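Local coordinates for protein leucine aminopeptidase A1, chloroplastic (Solanum lycopersicum, PDB 5D8N) that removes N-terminal amino acids, leucine by preference, from peptides as a metal-dependent homohexameric aminopeptidase of the M17 family, and also acts as a molecular chaperone, at residues L260-Y265 with L392-I397; H350-A355 with L396-N401. The protein carries 1 engineered substitution. All blocks are in the same frame, centred on the assembly; numbering follows the deposited sequence.

Contact 1 of 2, residues L260-Y265 with L392-I397; sequences LKMGAY and LADALI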
loop_
_atom_site.group_PDB
_atom_site.type_symbol
_atom_site.label_atom_id
_atom_site.label_comp_id
_atom_site.label_asym_id
_atom_site.label_seq_id
_atom_site.Cartn_x
_atom_site.Cartn_y
_atom_site.Cartn_z
ATOM N N LEU A 260 -38.045 9.607 18.697
ATOM C CA LEU A 260 -37.160 10.592 19.309
ATOM C C LEU A 260 -36.164 11.212 18.318
ATOM O O LEU A 260 -35.297 11.995 18.700
ATOM C CB LEU A 260 -36.439 9.958 20.486
ATOM C CG LEU A 260 -37.338 9.654 21.687
ATOM C CD1 LEU A 260 -36.595 8.856 22.726
ATOM C CD2 LEU A 260 -37.853 10.932 22.321
ATOM N N LYS A 261 -36.342 10.886 17.044
ATOM C CA LYS A 261 -35.638 11.518 15.944
ATOM C C LYS A 261 -34.137 11.223 15.962
ATOM O O LYS A 261 -33.346 12.013 15.438
ATOM C CB LYS A 261 -35.888 13.024 15.923
ATOM C CG LYS A 261 -37.366 13.359 15.752
ATOM C CD LYS A 261 -37.594 14.843 15.497
ATOM C CE LYS A 261 -37.313 15.685 16.727
ATOM N NZ LYS A 261 -37.633 17.114 16.456
ATOM N N MET A 262 -33.770 10.025 16.408
ATOM C CA MET A 262 -32.361 9.659 16.493
ATOM C C MET A 262 -31.854 9.153 15.143
ATOM O O MET A 262 -31.472 7.992 14.994
ATOM C CB MET A 262 -32.192 8.558 17.533
ATOM C CG MET A 262 -32.604 8.941 18.926
ATOM S SD MET A 262 -32.015 7.717 20.103
ATOM C CE MET A 262 -32.802 8.292 21.596
ATOM N N GLY A 263 -31.785 10.050 14.167
ATOM C CA GLY A 263 -31.405 9.655 12.825
ATOM C C GLY A 263 -29.952 9.225 12.660
ATOM O O GLY A 263 -29.662 8.451 11.740
ATOM N N ALA A 264 -29.039 9.756 13.478
ATOM C CA ALA A 264 -27.642 9.369 13.362
ATOM C C ALA A 264 -27.409 7.943 13.857
ATOM O O ALA A 264 -26.820 7.111 13.165
ATOM C CB ALA A 264 -26.750 10.363 14.072
ATOM N N TYR A 265 -27.975 7.618 15.010
ATOM C CA TYR A 265 -27.925 6.271 15.557
ATOM C C TYR A 265 -28.615 5.264 14.633
ATOM O O TYR A 265 -28.052 4.215 14.297
ATOM C CB TYR A 265 -28.535 6.273 16.960
ATOM C CG TYR A 265 -28.904 4.920 17.568
ATOM C CD1 TYR A 265 -27.995 3.877 17.645
ATOM C CD2 TYR A 265 -30.119 4.743 18.214
ATOM C CE1 TYR A 265 -28.271 2.700 18.340
ATOM C CE2 TYR A 265 -30.432 3.563 18.880
ATOM C CZ TYR A 265 -29.509 2.536 18.939
ATOM O OH TYR A 265 -29.815 1.411 19.682
ATOM N N LEU A 392 -23.118 7.964 19.262
ATOM C CA LEU A 392 -22.899 8.791 20.453
ATOM C C LEU A 392 -23.570 10.147 20.373
ATOM O O LEU A 392 -23.983 10.697 21.389
ATOM C CB LEU A 392 -21.415 8.991 20.717
ATOM C CG LEU A 392 -20.673 7.769 21.265
ATOM C CD1 LEU A 392 -19.182 8.027 21.189
ATOM C CD2 LEU A 392 -21.096 7.501 22.706
ATOM N N ALA A 393 -23.663 10.705 19.173
ATOM C CA ALA A 393 -24.352 11.971 19.007
ATOM C C ALA A 393 -25.773 11.954 19.594
ATOM O O ALA A 393 -26.142 12.775 20.430
ATOM C CB ALA A 393 -24.380 12.333 17.539
ATOM N N ASP A 394 -26.544 10.947 19.212
ATOM C CA ASP A 394 -27.888 10.773 19.726
ATOM C C ASP A 394 -27.954 10.354 21.202
ATOM O O ASP A 394 -28.853 10.786 21.944
ATOM C CB ASP A 394 -28.667 9.809 18.833
ATOM C CG ASP A 394 -29.132 10.483 17.527
ATOM O OD1 ASP A 394 -29.561 11.665 17.625
ATOM O OD2 ASP A 394 -29.134 9.816 16.454
ATOM N N ALA A 395 -26.993 9.550 21.649
ATOM C CA ALA A 395 -26.940 9.197 23.073
ATOM C C ALA A 395 -26.647 10.402 23.956
ATOM O O ALA A 395 -27.182 10.532 25.041
ATOM C CB ALA A 395 -25.888 8.136 23.315
ATOM N N LEU A 396 -25.795 11.300 23.479
ATOM C CA LEU A 396 -25.457 12.475 24.242
ATOM C C LEU A 396 -26.626 13.451 24.317
ATOM O O LEU A 396 -26.859 14.083 25.346
ATOM C CB LEU A 396 -24.196 13.116 23.662
ATOM C CG LEU A 396 -22.878 12.392 23.919
ATOM C CD1 LEU A 396 -21.759 12.985 23.052
ATOM C CD2 LEU A 396 -22.421 12.485 25.367
ATOM N N ILE A 397 -27.336 13.608 23.211
ATOM C CA ILE A 397 -28.522 14.458 23.189
ATOM C C ILE A 397 -29.519 13.884 24.180
ATOM O O ILE A 397 -30.070 14.620 24.979
ATOM C CB ILE A 397 -29.136 14.508 21.782
ATOM C CG1 ILE A 397 -28.223 15.312 20.851
ATOM C CG2 ILE A 397 -30.509 15.161 21.801
ATOM C CD1 ILE A 397 -28.414 15.011 19.368
#

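Contact 2 of 2, residues H350-A355 with L396-N401; sequences HFIVAA and LIYACN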
loop_
_atom_site.group_PDB
_atom_site.type_symbol
_atom_site.label_atom_id
_atom_site.label_comp_id
_atom_site.label_asym_id
_atom_site.label_seq_id
_atom_site.Cartn_x
_atom_site.Cartn_y
_atom_site.Cartn_z
ATOM N N HIS A 350 -27.523 8.281 35.462
ATOM C CA HIS A 350 -28.099 7.687 34.260
ATOM C C HIS A 350 -27.023 6.985 33.442
ATOM O O HIS A 350 -25.931 7.534 33.235
ATOM C CB HIS A 350 -28.741 8.791 33.435
ATOM C CG HIS A 350 -29.869 9.464 34.141
ATOM N ND1 HIS A 350 -31.185 9.161 33.884
ATOM C CD2 HIS A 350 -29.883 10.432 35.081
ATOM C CE1 HIS A 350 -31.960 9.850 34.700
ATOM N NE2 HIS A 350 -31.196 10.680 35.384
ATOM N N PHE A 351 -27.265 5.713 33.151
ATOM C CA PHE A 351 -26.346 4.919 32.346
ATOM C C PHE A 351 -26.959 4.695 30.967
ATOM O O PHE A 351 -28.047 4.127 30.852
ATOM C CB PHE A 351 -26.067 3.563 32.999
ATOM C CG PHE A 351 -25.681 3.624 34.440
ATOM C CD1 PHE A 351 -26.645 3.821 35.428
ATOM C CD2 PHE A 351 -24.358 3.541 34.815
ATOM C CE1 PHE A 351 -26.272 3.833 36.761
ATOM C CE2 PHE A 351 -23.967 3.657 36.138
ATOM C CZ PHE A 351 -24.919 3.801 37.119
ATOM N N ILE A 352 -26.291 5.186 29.925
ATOM C CA ILE A 352 -26.885 5.260 28.588
ATOM C C ILE A 352 -25.993 4.646 27.515
ATOM O O ILE A 352 -24.817 4.971 27.442
ATOM C CB ILE A 352 -27.191 6.723 28.262
ATOM C CG1 ILE A 352 -28.309 7.234 29.172
ATOM C CG2 ILE A 352 -27.595 6.879 26.810
ATOM C CD1 ILE A 352 -28.354 8.734 29.293
ATOM N N VAL A 353 -26.526 3.660 26.797
ATOM C CA VAL A 353 -25.825 2.992 25.717
ATOM C C VAL A 353 -26.736 2.816 24.504
ATOM O O VAL A 353 -27.765 2.138 24.580
ATOM C CB VAL A 353 -25.343 1.596 26.128
ATOM C CG1 VAL A 353 -24.687 0.898 24.942
ATOM C CG2 VAL A 353 -24.330 1.688 27.264
ATOM N N ALA A 354 -26.365 3.451 23.395
ATOM C CA ALA A 354 -27.067 3.249 22.135
ATOM C C ALA A 354 -26.465 2.065 21.388
ATOM O O ALA A 354 -25.445 2.200 20.683
ATOM C CB ALA A 354 -27.005 4.507 21.287
ATOM N N ALA A 355 -27.025 0.887 21.645
ATOM C CA ALA A 355 -26.419 -0.351 21.195
ATOM C C ALA A 355 -26.915 -0.759 19.801
ATOM O O ALA A 355 -28.097 -0.657 19.468
ATOM C CB ALA A 355 -26.718 -1.461 22.184
ATOM N N LEU A 396 -25.795 11.300 23.479
ATOM C CA LEU A 396 -25.457 12.475 24.242
ATOM C C LEU A 396 -26.626 13.451 24.317
ATOM O O LEU A 396 -26.859 14.083 25.346
ATOM C CB LEU A 396 -24.196 13.116 23.662
ATOM C CG LEU A 396 -22.878 12.392 23.919
ATOM C CD1 LEU A 396 -21.759 12.985 23.052
ATOM C CD2 LEU A 396 -22.421 12.485 25.367
ATOM N N ILE A 397 -27.336 13.608 23.211
ATOM C CA ILE A 397 -28.522 14.458 23.189
ATOM C C ILE A 397 -29.519 13.884 24.180
ATOM O O ILE A 397 -30.070 14.620 24.979
ATOM C CB ILE A 397 -29.136 14.508 21.782
ATOM C CG1 ILE A 397 -28.223 15.312 20.851
ATOM C CG2 ILE A 397 -30.509 15.161 21.801
ATOM C CD1 ILE A 397 -28.414 15.011 19.368
ATOM N N TYR A 398 -29.698 12.563 24.180
ATOM C CA TYR A 398 -30.618 11.926 25.111
ATOM C C TYR A 398 -30.198 12.164 26.551
ATOM O O TYR A 398 -31.006 12.501 27.414
ATOM C CB TYR A 398 -30.645 10.422 24.851
ATOM C CG TYR A 398 -31.657 9.666 25.674
ATOM C CD1 TYR A 398 -31.328 9.145 26.901
ATOM C CD2 TYR A 398 -32.957 9.503 25.229
ATOM C CE1 TYR A 398 -32.263 8.478 27.668
ATOM C CE2 TYR A 398 -33.889 8.773 25.958
ATOM C CZ TYR A 398 -33.539 8.294 27.195
ATOM O OH TYR A 398 -34.436 7.518 27.894
ATOM N N ALA A 399 -28.903 12.027 26.821
ATOM C CA ALA A 399 -28.408 12.293 28.163
ATOM C C ALA A 399 -28.738 13.724 28.584
ATOM O O ALA A 399 -29.149 13.975 29.734
ATOM C CB ALA A 399 -26.904 12.034 28.254
ATOM N N CYS A 400 -28.446 14.682 27.718
ATOM C CA CYS A 400 -28.741 16.069 28.056
ATOM C C CYS A 400 -30.238 16.266 28.322
ATOM O O CYS A 400 -30.607 17.033 29.188
ATOM C CB CYS A 400 -28.258 17.035 26.976
ATOM S SG CYS A 400 -26.456 17.106 26.822
ATOM N N ASN A 401 -31.085 15.528 27.616
ATOM C CA ASN A 401 -32.524 15.649 27.774
ATOM C C ASN A 401 -33.058 15.002 29.032
ATOM O O ASN A 401 -34.194 15.278 29.398
ATOM C CB ASN A 401 -33.273 15.058 26.575
ATOM C CG ASN A 401 -33.176 15.939 25.351
ATOM O OD1 ASN A 401 -32.852 17.111 25.462
ATOM N ND2 ASN A 401 -33.372 15.365 24.182
#

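Contact 1 of 2, residues L260-Y265 with L392-I397
The N-terminal turn of helix 263-269 sits against helix 388-401 of the catalytic domain, and Asp394 meets it with its carboxylate. Tyr265 N donates to Asp394 OD2 over 2.9 Å in a nearly straight bond, 171° at the hydrogen; OD2 accepts through its anti lone pair, the one turned away from OD1. Ala264 N is also close to Asp394 OD2, at 3.0 Å. The oxygen thus lies at the N-terminal turn, where the helix dipole would probably steady its negative charge. Met262, the N-cap residue, also takes part in the Schellman motif that ends helix 254-259, with Lys261 at its positive-phi C-prime position. Met262 CB lies 3.6 Å from Asp394 CG, and the first torsion (chi1 -61°), with CG opposite the carbonyl carbon, takes Met262 CG to 4.0 Å from Asp394 CB, the side chain running aslant over the acid. Ala264 CB, 3.4 Å from Asp394 OD2, adds an apolar neighbour. The second oxygen, OD1, is hydrogen-bonded to Ser374 OG, so both carboxylate oxygens are held. Replacing Asp394 by an alanine is likely to leave Tyr265 N without this acceptor, Ser374 OG without this partner and a gap beside Met262 CB.

Contact 2 of 2, residues H350-A355 with L396-N401
Ile352 of strand 347-358 packs against helix 388-401, which lies over one face of the mixed eight-stranded sheet of the catalytic domain, an alpha/beta fold. The strand is an inner one, between 278-284 and 293-305, and the closest CA pair, Ile352 and Ala399, is 7.2 Å apart, a spacing bridged by side chains.

The direct contact is apolar, and on the strand side it rests on one methyl group. Ile352 has CG1 opposite its carbonyl carbon (chi1 -68°) and CD1 extended beyond it (chi2 159°), which carries CD1 out to the helix. There it approaches the helix backbone itself, 3.7 Å from Ala399 CA, and the methyl of the same residue, 3.8 Å from Ala399 CB. The small alanine side chain is consistent with so close an approach to the helix backbone. Ala399 CB also packs on Ala296 and Val298, so Ala399 touches both strand 347-358 and its neighbour 293-305.

The second apolar contact is made by Tyr398, which presents its ring edge, not a face, to Ile352. Outside the two segments, the same ring packs edge-to-face with Phe279 and His281 of strand 278-284.

Polar bonding runs within each element or to outside partners, with no hydrogen bond between the two segments. Ile352 is paired through its backbone with Leu297 and Gly299, while Cys400 N bonds to Leu396 O within the helix. At the ring edge, Ile352 CD1 lies near the plane of Tyr398, 3.8 Å from Tyr398 CD1.

Overall arrangement
Both contacts use helix 388-401 and share Leu396 and Ile397; their centres are 8 Å apart. Contact 1 joins the helix to the start of helix 263-269, contact 2 to the sheet, and the two also touch directly: the Tyr265 hydroxyl OH reaches the backbone carbonyl Ala355 O at 2.7 Å, a probable hydrogen bond, and Met262 CE packs 3.8 Å from Tyr398 CD2. Both contacts lie within about 10 Å of active-site residues, side chain to side chain: Ala264 is about 9 Å from Glu387, a magnesium ligand, and about 8 Å from Arg389, predicted to be catalytic, whereas Ile352 is about 10 Å from Lys300, another magnesium ligand.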